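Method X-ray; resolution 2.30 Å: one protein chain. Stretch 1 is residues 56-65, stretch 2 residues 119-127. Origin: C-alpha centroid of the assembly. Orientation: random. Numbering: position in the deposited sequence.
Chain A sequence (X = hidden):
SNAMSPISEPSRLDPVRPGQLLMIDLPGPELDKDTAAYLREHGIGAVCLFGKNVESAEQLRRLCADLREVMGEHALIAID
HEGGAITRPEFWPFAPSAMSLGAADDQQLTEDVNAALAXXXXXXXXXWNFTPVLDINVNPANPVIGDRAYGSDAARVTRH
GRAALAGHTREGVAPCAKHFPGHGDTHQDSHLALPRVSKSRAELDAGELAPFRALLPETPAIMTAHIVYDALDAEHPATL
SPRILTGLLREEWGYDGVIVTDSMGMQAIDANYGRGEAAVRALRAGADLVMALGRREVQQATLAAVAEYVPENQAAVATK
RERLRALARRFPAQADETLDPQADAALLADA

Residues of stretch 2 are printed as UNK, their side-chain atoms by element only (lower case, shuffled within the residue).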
# COMPACT_ATOMS: atom_id res chain seq x y z
N SER A 56 3.51 12.15 -19.92
CA SER A 56 2.49 11.84 -20.91
C SER A 56 2.27 10.33 -20.94
O SER A 56 3.07 9.58 -20.38
CB SER A 56 2.91 12.33 -22.29
OG SER A 56 4.01 11.59 -22.79
N ALA A 57 1.20 9.91 -21.60
CA ALA A 57 0.89 8.49 -21.74
C ALA A 57 1.97 7.72 -22.53
O ALA A 57 2.28 6.59 -22.18
CB ALA A 57 -0.49 8.29 -22.36
N GLU A 58 2.52 8.34 -23.56
CA GLU A 58 3.59 7.77 -24.38
C GLU A 58 4.85 7.54 -23.55
O GLU A 58 5.46 6.47 -23.63
CB GLU A 58 3.89 8.70 -25.57
CG GLU A 58 4.82 8.13 -26.68
CD GLU A 58 4.83 8.98 -28.00
OE1 GLU A 58 5.86 8.94 -28.73
OE2 GLU A 58 3.82 9.67 -28.33
N GLN A 59 5.23 8.55 -22.76
CA GLN A 59 6.43 8.47 -21.93
C GLN A 59 6.22 7.43 -20.83
O GLN A 59 7.11 6.62 -20.56
CB GLN A 59 6.78 9.85 -21.35
CG GLN A 59 7.65 9.85 -20.08
CD GLN A 59 6.82 9.57 -18.82
OE1 GLN A 59 5.70 10.06 -18.70
NE2 GLN A 59 7.36 8.77 -17.91
N LEU A 60 5.05 7.44 -20.21
CA LEU A 60 4.74 6.53 -19.12
C LEU A 60 4.72 5.08 -19.60
O LEU A 60 5.21 4.18 -18.91
CB LEU A 60 3.43 6.92 -18.45
CG LEU A 60 3.02 6.24 -17.15
CD1 LEU A 60 4.14 6.22 -16.13
CD2 LEU A 60 1.78 6.92 -16.59
N ARG A 61 4.18 4.87 -20.80
CA ARG A 61 4.17 3.54 -21.40
C ARG A 61 5.59 3.03 -21.63
O ARG A 61 5.87 1.87 -21.38
CB ARG A 61 3.39 3.54 -22.72
CG ARG A 61 3.25 2.15 -23.36
CD ARG A 61 2.32 2.15 -24.58
NE ARG A 61 0.90 2.35 -24.23
CZ ARG A 61 0.23 3.50 -24.38
NH1 ARG A 61 -1.06 3.56 -24.04
NH2 ARG A 61 0.81 4.58 -24.88
N ARG A 62 6.46 3.91 -22.12
CA ARG A 62 7.88 3.62 -22.30
C ARG A 62 8.55 3.30 -20.95
O ARG A 62 9.26 2.30 -20.82
CB ARG A 62 8.57 4.79 -23.02
CG ARG A 62 9.98 4.51 -23.57
CD ARG A 62 10.63 5.77 -24.18
NE ARG A 62 9.67 6.60 -24.93
CZ ARG A 62 9.27 7.83 -24.56
NH1 ARG A 62 8.39 8.50 -25.31
NH2 ARG A 62 9.75 8.39 -23.45
N LEU A 63 8.27 4.11 -19.93
CA LEU A 63 8.85 3.89 -18.60
C LEU A 63 8.45 2.54 -17.97
O LEU A 63 9.30 1.84 -17.44
CB LEU A 63 8.52 5.05 -17.67
CG LEU A 63 8.95 4.89 -16.21
CD1 LEU A 63 10.48 4.70 -16.07
CD2 LEU A 63 8.50 6.06 -15.39
N CYS A 64 7.17 2.17 -18.06
CA CYS A 64 6.69 0.94 -17.46
C CYS A 64 7.13 -0.30 -18.23
O CYS A 64 7.33 -1.37 -17.64
CB CYS A 64 5.18 0.97 -17.28
SG CYS A 64 4.71 2.27 -16.12
N ALA A 65 7.29 -0.15 -19.56
CA ALA A 65 7.77 -1.24 -20.38
C ALA A 65 9.22 -1.50 -20.01
O ALA A 65 9.61 -2.64 -19.80
CB ALA A 65 7.62 -0.95 -21.89
N UNK A 119 -8.22 0.68 -16.91
CA UNK A 119 -7.93 0.42 -18.33
C UNK A 119 -6.81 1.32 -18.84
O UNK A 119 -5.97 0.88 -19.63
c UNK A 119 -13.15 0.94 -19.43
c UNK A 119 -10.18 -0.50 -19.17
c UNK A 119 -9.16 0.61 -19.24
c UNK A 119 -11.24 -0.40 -20.28
n UNK A 119 -13.60 -0.07 -18.70
n UNK A 119 -12.05 0.82 -20.17
n UNK A 119 -13.82 2.09 -19.43
N UNK A 120 -6.83 2.58 -18.42
CA UNK A 120 -5.75 3.48 -18.78
C UNK A 120 -4.42 3.01 -18.14
O UNK A 120 -3.38 3.00 -18.80
c UNK A 120 -5.52 6.27 -20.60
n UNK A 120 -4.49 6.61 -21.38
o UNK A 120 -6.70 6.20 -21.02
c UNK A 120 -6.09 4.94 -18.42
c UNK A 120 -5.17 5.98 -19.10
N UNK A 121 -4.47 2.58 -16.88
CA UNK A 121 -3.27 2.10 -16.20
C UNK A 121 -2.72 0.84 -16.88
O UNK A 121 -1.54 0.73 -17.16
c UNK A 121 -4.01 2.62 -12.36
c UNK A 121 -2.91 4.19 -13.99
c UNK A 121 -3.54 1.84 -14.72
c UNK A 121 -3.90 3.04 -13.83
N UNK A 122 -3.62 -0.10 -17.14
CA UNK A 122 -3.30 -1.33 -17.84
C UNK A 122 -2.65 -1.05 -19.22
O UNK A 122 -1.67 -1.71 -19.58
c UNK A 122 -4.32 -3.63 -18.50
c UNK A 122 -1.34 -4.26 -17.17
c UNK A 122 -4.54 -2.22 -17.95
n UNK A 122 -1.08 -4.97 -18.27
n UNK A 122 -2.60 -4.09 -16.75
c UNK A 122 -3.79 -4.61 -17.44
n UNK A 122 -0.35 -3.71 -16.50
N UNK A 123 -3.16 -0.07 -19.96
CA UNK A 123 -2.56 0.22 -21.26
C UNK A 123 -1.14 0.81 -21.20
O UNK A 123 -0.38 0.67 -22.16
o UNK A 123 -3.34 2.43 -21.94
c UNK A 123 -3.48 1.03 -22.19
N UNK A 124 -0.75 1.41 -20.08
CA UNK A 124 0.63 1.91 -19.95
C UNK A 124 1.57 0.94 -19.23
O UNK A 124 2.77 1.14 -19.24
c UNK A 124 0.23 3.42 -17.93
c UNK A 124 0.72 3.35 -19.37
c UNK A 124 -0.05 4.34 -20.26
N UNK A 125 1.02 -0.10 -18.62
CA UNK A 125 1.79 -1.19 -18.04
C UNK A 125 1.91 -1.13 -16.53
O UNK A 125 2.91 -1.61 -15.95
N UNK A 126 0.91 -0.52 -15.90
CA UNK A 126 0.83 -0.44 -14.45
C UNK A 126 -0.12 -1.52 -13.95
O UNK A 126 -1.20 -1.71 -14.53
c UNK A 126 1.05 3.45 -14.30
c UNK A 126 0.34 0.97 -14.00
c UNK A 126 1.50 1.98 -14.14
c UNK A 126 -0.14 0.95 -12.55
N UNK A 127 0.25 -2.23 -12.89
CA UNK A 127 -0.59 -3.31 -12.39
C UNK A 127 -1.04 -3.15 -10.94
O UNK A 127 -1.60 -4.07 -10.34
n UNK A 127 1.95 -6.06 -11.88
c UNK A 127 1.44 -4.84 -11.90
o UNK A 127 1.99 -3.88 -11.36
c UNK A 127 0.09 -4.68 -12.63
O HOH W 1 3.88 -0.59 -21.22
O HOH W 2 4.89 -2.74 -17.43

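Position 119 carries three carbons, a nitrogen, and a further carbon bearing two nitrogens. This guanidinium stays clear of stretch 1 and bonds elsewhere in the structure; the residue is Arg-119. At position 120 three carbons lead to one oxygen and one nitrogen, the pattern of an amide. CA to CB points sideways, but the end comes nearer stretch 1 and approaches the methyl of Ala-57: this is Gln-120, whose NE2 lies 4.4 Å from Ala-57 CB.

Position 121 has four carbons forked at the second. Its CA-to-CB bond points away and it makes no contact with stretch 1, as a buried Leu-121. Position 122 repeats the guanidinium pattern, again out of reach; it is Arg-122, and its NH1 donates to the backbone O of position 126 at 2.9 Å.

Position 123 has one carbon and one oxygen, and the oxygen lies near the Arg-61 guanidinium; this is Ser-123. Its OG donates to Gln-120 O (3.2 Å) and receives a weak hydrogen bond from Arg-61 NH1 (3.3 Å). The stronger bond goes to its backbone, Arg-61 NE to Ser-123 O at 3.0 Å.

Position 124 has three carbons, branched directly at CB, which touch Ala-57, Leu-60 and Arg-61, and it gives up more surface to the contact than any other residue: Val-124. Its CG2 approaches Leu-60 CG at 4.0 Å, while CG1 lies 3.8 Å from Ala-57 O and over one face of the Arg-61 guanidinium.

Position 125 has no side-chain atoms and is Gly-125. It leaves helical geometry with phi of 103°; a CB here would be jammed against the preceding carbonyl and would stand 3.3 Å from Cys-64 CB.

At position 126 four carbons fork at the first, one arm being two carbons long, and this longer arm reaches Cys-64 and Leu-60. This is Ile-126, with CG1 3.8 Å from Cys-64 SG and CD1 4.2 Å from Leu-60 CD2. Position 127 has two carbons, the second bearing an oxygen and a nitrogen; Asn-127 does not reach stretch 1 and bonds elsewhere.

The contact brings the end of one helix against the side of another, their axes inclined at 58°. Val-124 packs against the surface of helix 57-65, and its carbonyl approaches closely enough for Arg-61 CA to make a CA-H...O contact with Val-124 O (3.5 Å). The glycine turn then lets the chain pass Cys-64 and deliver Ile-126 to the same apolar patch. Arg-61 ties the helix end through Ser-123, and two waters bridge backbone carbonyls, one between Arg-61 O and Val-124 O, the other between Cys-64 O and Gly-125 O.

Stretch 2 (119-127) RQLRSVGIN
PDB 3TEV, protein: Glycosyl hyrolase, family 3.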